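Local coordinates for protein putative glycosyltransferase (GalT1) (Streptococcus parasanguinis, PDB 4PHR) that probably transfers a sugar from a nucleotide donor to an acceptor, this chain being its GT-D-type glycosyltransferase domain, which binds UDP alongside manganese, at residues Ala154-Val166 with Gly227-Gly239. Sequence-based numbering, arbitrary orientation.
Sequences ATSRSGVGNDLFV and GHIDSEYEWYEMG. With UDP (uridine-5'-diphosphate), chain B.
Asp-230 OD1 takes two N-H groups from the loop 154-166, one on each face of its carboxylate plane: the backbone N of Gly-159 at 2.7 Å, and Asn-162 ND2 on the syn side. CG anti to the backbone N (chi1 -179°) carries the carboxylate off helix 229-238 to the turn Arg-157 to Val-160. The same ND2 also donates to Glu-234 OE2 at 2.9 Å, nearly straight (169°), with both acceptors close to the amide plane, so one amide spans a helical turn. Its other end is held too: Asn-162 OD1 accepts Leu-164 N on a lone pair, an Asx turn that fixes the amide's rotation.

Beyond it, Leu-164 CD1 sits over one face of the Tyr-233 ring, 3.9 Å from the centroid. Asp-163 OD1 reaches that ring's edge and receives a very short bond from Tyr-233 OH, 2.5 Å. In the second shell, Lys-249 forms salt bridges with Asp-230 and Glu-234, probably offsetting their gathered negative charge. A water joins Ser-158 OG, itself hydrogen-bonded to Glu-152, to Gly-227 O and Asp-230 N.

Both segments lead into the nucleotide site: Ser-156 OG bonds the ribose O3' of UDP, while N-cap residue His-228 grips the beta-phosphate through N and ND1. A loop following a parallel strand is thus joined to a helix whose N-terminus faces the diphosphate, beside the UDP pocket of a GT-D glycosyltransferase fold.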
loop_
_atom_site.group_PDB
_atom_site.type_symbol
_atom_site.label_atom_id
_atom_site.label_comp_id
_atom_site.label_asym_id
_atom_site.label_seq_id
_atom_site.Cartn_x
_atom_site.Cartn_y
_atom_site.Cartn_z
ATOM N N ALA A 154 8.161 -1.982 12.504
ATOM C CA ALA A 154 8.064 -2.599 13.819
ATOM C C ALA A 154 6.681 -2.524 14.467
ATOM O O ALA A 154 6.355 -3.350 15.322
ATOM C CB ALA A 154 9.126 -2.014 14.751
ATOM N N THR A 155 5.880 -1.529 14.096
ATOM C CA THR A 155 4.523 -1.403 14.644
ATOM C C THR A 155 3.438 -1.966 13.710
ATOM O O THR A 155 2.276 -2.078 14.104
ATOM C CB THR A 155 4.173 0.063 15.011
ATOM O OG1 THR A 155 4.218 0.887 13.833
ATOM C CG2 THR A 155 5.144 0.597 16.048
ATOM N N SER A 156 3.808 -2.320 12.484
ATOM C CA SER A 156 2.841 -2.757 11.469
ATOM C C SER A 156 2.110 -4.036 11.888
ATOM O O SER A 156 0.875 -4.112 11.848
ATOM C CB SER A 156 3.541 -2.983 10.126
ATOM O OG SER A 156 4.151 -1.797 9.654
ATOM N N ARG A 157 2.880 -5.048 12.272
ATOM C CA ARG A 157 2.335 -6.311 12.777
ATOM C C ARG A 157 1.169 -6.828 11.931
ATOM O O ARG A 157 0.094 -7.192 12.434
ATOM C CB ARG A 157 1.985 -6.160 14.253
ATOM C CG ARG A 157 3.233 -5.781 15.035
ATOM C CD ARG A 157 3.025 -5.600 16.505
ATOM N NE ARG A 157 4.329 -5.413 17.135
ATOM C CZ ARG A 157 4.761 -6.106 18.180
ATOM N NH1 ARG A 157 3.982 -7.022 18.734
ATOM N NH2 ARG A 157 5.967 -5.872 18.677
ATOM N N SER A 158 1.407 -6.882 10.629
ATOM C CA SER A 158 0.359 -7.222 9.680
ATOM C C SER A 158 -0.080 -8.665 9.884
ATOM O O SER A 158 0.736 -9.592 9.867
ATOM C CB SER A 158 0.842 -7.006 8.240
ATOM O OG SER A 158 1.181 -5.644 7.998
ATOM N N GLY A 159 -1.380 -8.849 10.085
ATOM C CA GLY A 159 -1.938 -10.170 10.287
ATOM C C GLY A 159 -1.798 -10.691 11.703
ATOM O O GLY A 159 -2.319 -11.748 12.029
ATOM N N VAL A 160 -1.115 -9.944 12.564
ATOM C CA VAL A 160 -0.880 -10.422 13.920
ATOM C C VAL A 160 -2.151 -10.275 14.749
ATOM O O VAL A 160 -2.717 -9.190 14.857
ATOM C CB VAL A 160 0.301 -9.699 14.591
ATOM C CG1 VAL A 160 0.458 -10.173 16.031
ATOM C CG2 VAL A 160 1.576 -9.948 13.796
ATOM N N GLY A 161 -2.603 -11.382 15.318
ATOM C CA GLY A 161 -3.840 -11.389 16.076
ATOM C C GLY A 161 -5.105 -11.485 15.240
ATOM O O GLY A 161 -6.200 -11.332 15.765
ATOM N N ASN A 162 -4.961 -11.721 13.940
ATOM C CA ASN A 162 -6.117 -11.958 13.081
ATOM C C ASN A 162 -5.796 -13.063 12.074
ATOM O O ASN A 162 -4.667 -13.562 12.044
ATOM C CB ASN A 162 -6.606 -10.660 12.400
ATOM C CG ASN A 162 -5.582 -10.064 11.452
ATOM O OD1 ASN A 162 -5.158 -10.711 10.500
ATOM N ND2 ASN A 162 -5.222 -8.803 11.679
ATOM N N ASP A 163 -6.764 -13.438 11.243
ATOM C CA ASP A 163 -6.578 -14.565 10.323
ATOM C C ASP A 163 -6.258 -14.156 8.884
ATOM O O ASP A 163 -6.390 -14.955 7.959
ATOM C CB ASP A 163 -7.785 -15.517 10.362
ATOM C CG ASP A 163 -9.059 -14.881 9.834
ATOM O OD1 ASP A 163 -9.010 -13.721 9.380
ATOM O OD2 ASP A 163 -10.112 -15.554 9.852
ATOM N N LEU A 164 -5.811 -12.920 8.689
ATOM C CA LEU A 164 -5.558 -12.429 7.333
ATOM C C LEU A 164 -4.654 -13.351 6.501
ATOM O O LEU A 164 -4.942 -13.632 5.337
ATOM C CB LEU A 164 -4.969 -11.021 7.381
ATOM C CG LEU A 164 -4.724 -10.318 6.044
ATOM C CD1 LEU A 164 -6.023 -10.185 5.247
ATOM C CD2 LEU A 164 -4.105 -8.962 6.310
ATOM N N PHE A 165 -3.567 -13.826 7.103
ATOM C CA PHE A 165 -2.600 -14.660 6.392
ATOM C C PHE A 165 -2.635 -16.133 6.801
ATOM O O PHE A 165 -1.661 -16.856 6.588
ATOM C CB PHE A 165 -1.174 -14.119 6.598
ATOM C CG PHE A 165 -0.983 -12.704 6.122
ATOM C CD1 PHE A 165 -1.172 -12.377 4.796
ATOM C CD2 PHE A 165 -0.606 -11.711 6.999
ATOM C CE1 PHE A 165 -1.006 -11.082 4.354
ATOM C CE2 PHE A 165 -0.423 -10.403 6.562
ATOM C CZ PHE A 165 -0.624 -10.092 5.240
ATOM N N VAL A 166 -3.749 -16.595 7.359
ATOM C CA VAL A 166 -3.786 -17.952 7.913
ATOM C C VAL A 166 -3.482 -19.035 6.873
ATOM O O VAL A 166 -2.903 -20.076 7.199
ATOM C CB VAL A 166 -5.125 -18.253 8.642
ATOM C CG1 VAL A 166 -6.276 -18.387 7.655
ATOM C CG2 VAL A 166 -4.995 -19.518 9.476
ATOM N N GLY A 227 0.637 -1.861 1.972
ATOM C CA GLY A 227 0.357 -0.722 2.832
ATOM C C GLY A 227 -0.444 -1.030 4.084
ATOM O O GLY A 227 -0.038 -1.852 4.903
ATOM N N HIS A 228 -1.588 -0.362 4.220
ATOM C CA HIS A 228 -2.421 -0.413 5.433
ATOM C C HIS A 228 -3.477 -1.525 5.442
ATOM O O HIS A 228 -4.489 -1.430 6.158
ATOM C CB HIS A 228 -3.077 0.952 5.670
ATOM C CG HIS A 228 -2.198 1.928 6.391
ATOM N ND1 HIS A 228 -1.914 3.183 5.898
ATOM C CD2 HIS A 228 -1.562 1.838 7.582
ATOM C CE1 HIS A 228 -1.143 3.827 6.758
ATOM N NE2 HIS A 228 -0.918 3.034 7.791
ATOM N N ILE A 229 -3.261 -2.578 4.660
ATOM C CA ILE A 229 -4.262 -3.641 4.557
ATOM C C ILE A 229 -4.679 -4.190 5.932
ATOM O O ILE A 229 -5.847 -4.509 6.154
ATOM C CB ILE A 229 -3.800 -4.804 3.626
ATOM C CG1 ILE A 229 -4.957 -5.771 3.382
ATOM C CG2 ILE A 229 -2.571 -5.515 4.186
ATOM C CD1 ILE A 229 -6.135 -5.112 2.697
ATOM N N ASP A 230 -3.744 -4.279 6.874
ATOM C CA ASP A 230 -4.087 -4.845 8.174
ATOM C C ASP A 230 -5.125 -4.022 8.936
ATOM O O ASP A 230 -6.041 -4.585 9.543
ATOM C CB ASP A 230 -2.853 -5.032 9.058
ATOM C CG ASP A 230 -3.205 -5.640 10.402
ATOM O OD1 ASP A 230 -3.250 -6.890 10.501
ATOM O OD2 ASP A 230 -3.456 -4.868 11.356
ATOM N N SER A 231 -4.964 -2.699 8.936
ATOM C CA SER A 231 -5.922 -1.829 9.616
ATOM C C SER A 231 -7.302 -2.006 9.019
ATOM O O SER A 231 -8.297 -2.106 9.746
ATOM C CB SER A 231 -5.526 -0.355 9.484
ATOM O OG SER A 231 -4.319 -0.085 10.167
ATOM N N GLU A 232 -7.363 -2.018 7.688
ATOM C CA GLU A 232 -8.637 -2.153 6.988
ATOM C C GLU A 232 -9.289 -3.500 7.306
ATOM O O GLU A 232 -10.504 -3.585 7.528
ATOM C CB GLU A 232 -8.429 -1.970 5.487
ATOM C CG GLU A 232 -8.099 -0.521 5.108
ATOM C CD GLU A 232 -9.331 0.280 4.709
ATOM O OE1 GLU A 232 -10.455 -0.261 4.781
ATOM O OE2 GLU A 232 -9.177 1.457 4.314
ATOM N N TYR A 233 -8.485 -4.556 7.363
ATOM C CA TYR A 233 -9.023 -5.868 7.678
ATOM C C TYR A 233 -9.554 -5.905 9.110
ATOM O O TYR A 233 -10.613 -6.466 9.368
ATOM C CB TYR A 233 -7.976 -6.963 7.451
ATOM C CG TYR A 233 -8.548 -8.355 7.553
ATOM C CD1 TYR A 233 -9.517 -8.791 6.658
ATOM C CD2 TYR A 233 -8.136 -9.230 8.552
ATOM C CE1 TYR A 233 -10.057 -10.070 6.753
ATOM C CE2 TYR A 233 -8.669 -10.508 8.652
ATOM C CZ TYR A 233 -9.621 -10.920 7.744
ATOM O OH TYR A 233 -10.156 -12.190 7.847
ATOM N N GLU A 234 -8.827 -5.304 10.046
ATOM C CA GLU A 234 -9.289 -5.263 11.436
ATOM C C GLU A 234 -10.605 -4.492 11.547
ATOM O O GLU A 234 -11.533 -4.917 12.234
ATOM C CB GLU A 234 -8.235 -4.618 12.342
ATOM C CG GLU A 234 -6.968 -5.439 12.524
ATOM C CD GLU A 234 -7.018 -6.348 13.723
ATOM O OE1 GLU A 234 -8.024 -6.311 14.460
ATOM O OE2 GLU A 234 -6.043 -7.097 13.926
ATOM N N TRP A 235 -10.694 -3.356 10.859
ATOM C CA TRP A 235 -11.933 -2.577 10.879
ATOM C C TRP A 235 -13.092 -3.385 10.280
ATOM O O TRP A 235 -14.205 -3.392 10.813
ATOM C CB TRP A 235 -11.743 -1.268 10.114
ATOM C CG TRP A 235 -10.899 -0.265 10.823
ATOM C CD1 TRP A 235 -10.787 -0.094 12.175
ATOM C CD2 TRP A 235 -10.053 0.726 10.224
ATOM N NE1 TRP A 235 -9.934 0.944 12.451
ATOM C CE2 TRP A 235 -9.462 1.460 11.271
ATOM C CE3 TRP A 235 -9.727 1.059 8.902
ATOM C CZ2 TRP A 235 -8.570 2.504 11.042
ATOM C CZ3 TRP A 235 -8.841 2.102 8.675
ATOM C CH2 TRP A 235 -8.275 2.813 9.743
ATOM N N TYR A 236 -12.817 -4.067 9.174
ATOM C CA TYR A 236 -13.803 -4.919 8.522
ATOM C C TYR A 236 -14.295 -6.042 9.453
ATOM O O TYR A 236 -15.501 -6.299 9.554
ATOM C CB TYR A 236 -13.223 -5.487 7.220
ATOM C CG TYR A 236 -13.909 -6.724 6.703
ATOM C CD1 TYR A 236 -13.356 -7.984 6.906
ATOM C CD2 TYR A 236 -15.111 -6.639 6.009
ATOM C CE1 TYR A 236 -13.983 -9.122 6.437
ATOM C CE2 TYR A 236 -15.746 -7.773 5.536
ATOM C CZ TYR A 236 -15.175 -9.012 5.753
ATOM O OH TYR A 236 -15.798 -10.145 5.281
ATOM N N GLU A 237 -13.375 -6.694 10.159
ATOM C CA GLU A 237 -13.735 -7.834 11.002
ATOM C C GLU A 237 -14.578 -7.403 12.197
ATOM O O GLU A 237 -15.370 -8.193 12.725
ATOM C CB GLU A 237 -12.487 -8.574 11.491
ATOM C CG GLU A 237 -11.727 -9.321 10.413
ATOM C CD GLU A 237 -12.351 -10.654 10.068
ATOM O OE1 GLU A 237 -11.883 -11.686 10.595
ATOM O OE2 GLU A 237 -13.307 -10.675 9.270
ATOM N N MET A 238 -14.397 -6.163 12.642
ATOM C CA MET A 238 -15.178 -5.672 13.776
ATOM C C MET A 238 -16.426 -4.903 13.342
ATOM O O MET A 238 -17.197 -4.434 14.182
ATOM C CB MET A 238 -14.308 -4.838 14.728
ATOM C CG MET A 238 -13.901 -3.475 14.192
ATOM S SD MET A 238 -12.639 -2.669 15.206
ATOM C CE MET A 238 -13.173 -3.145 16.840
ATOM N N GLY A 239 -16.631 -4.787 12.030
ATOM C CA GLY A 239 -17.774 -4.064 11.500
ATOM C C GLY A 239 -17.732 -2.584 11.825
ATOM O O GLY A 239 -18.774 -1.938 11.980
HETATM N N1 UDP B . 5.540 2.198 7.493
HETATM C C2 UDP B . 6.671 1.765 8.141
HETATM N N3 UDP B . 7.827 2.505 8.067
HETATM C C4 UDP B . 7.866 3.673 7.344
HETATM C C5 UDP B . 6.722 4.115 6.680
HETATM C C6 UDP B . 5.533 3.426 6.894
HETATM O O2 UDP B . 6.652 0.734 8.811
HETATM O O4 UDP B . 8.937 4.287 7.285
HETATM C "C1'" UDP B . 4.341 1.347 7.520
HETATM C "C2'" UDP B . 3.177 1.724 8.397
HETATM O "O2'" UDP B . 3.409 1.323 9.731
HETATM C "C3'" UDP B . 2.067 0.932 7.744
HETATM C "C4'" UDP B . 2.441 0.971 6.272
HETATM O "O4'" UDP B . 3.809 1.385 6.211
HETATM O "O3'" UDP B . 2.108 -0.409 8.182
HETATM C "C5'" UDP B . 1.554 1.925 5.482
HETATM O "O5'" UDP B . 2.015 1.967 4.138
HETATM P PA UDP B . 1.330 2.907 3.026
HETATM O O1A UDP B . 1.548 4.324 3.375
HETATM O O2A UDP B . 1.875 2.459 1.721
HETATM O O3A UDP B . -0.236 2.539 3.214
HETATM P PB UDP B . -1.578 2.932 2.378
HETATM O O1B UDP B . -2.288 3.944 3.214
HETATM O O2B UDP B . -2.322 1.653 2.302
HETATM O O3B UDP B . -1.179 3.490 1.046
HETATM O O HOH W 1 -0.814 -3.600 6.926
HETATM O O HOH W 2 -4.909 -7.934 16.286
HETATM O O HOH W 3 -8.217 -8.990 15.746
HETATM O O HOH W 4 -9.463 -12.437 12.262
HETATM O O HOH W 5 -12.147 -14.957 7.938
#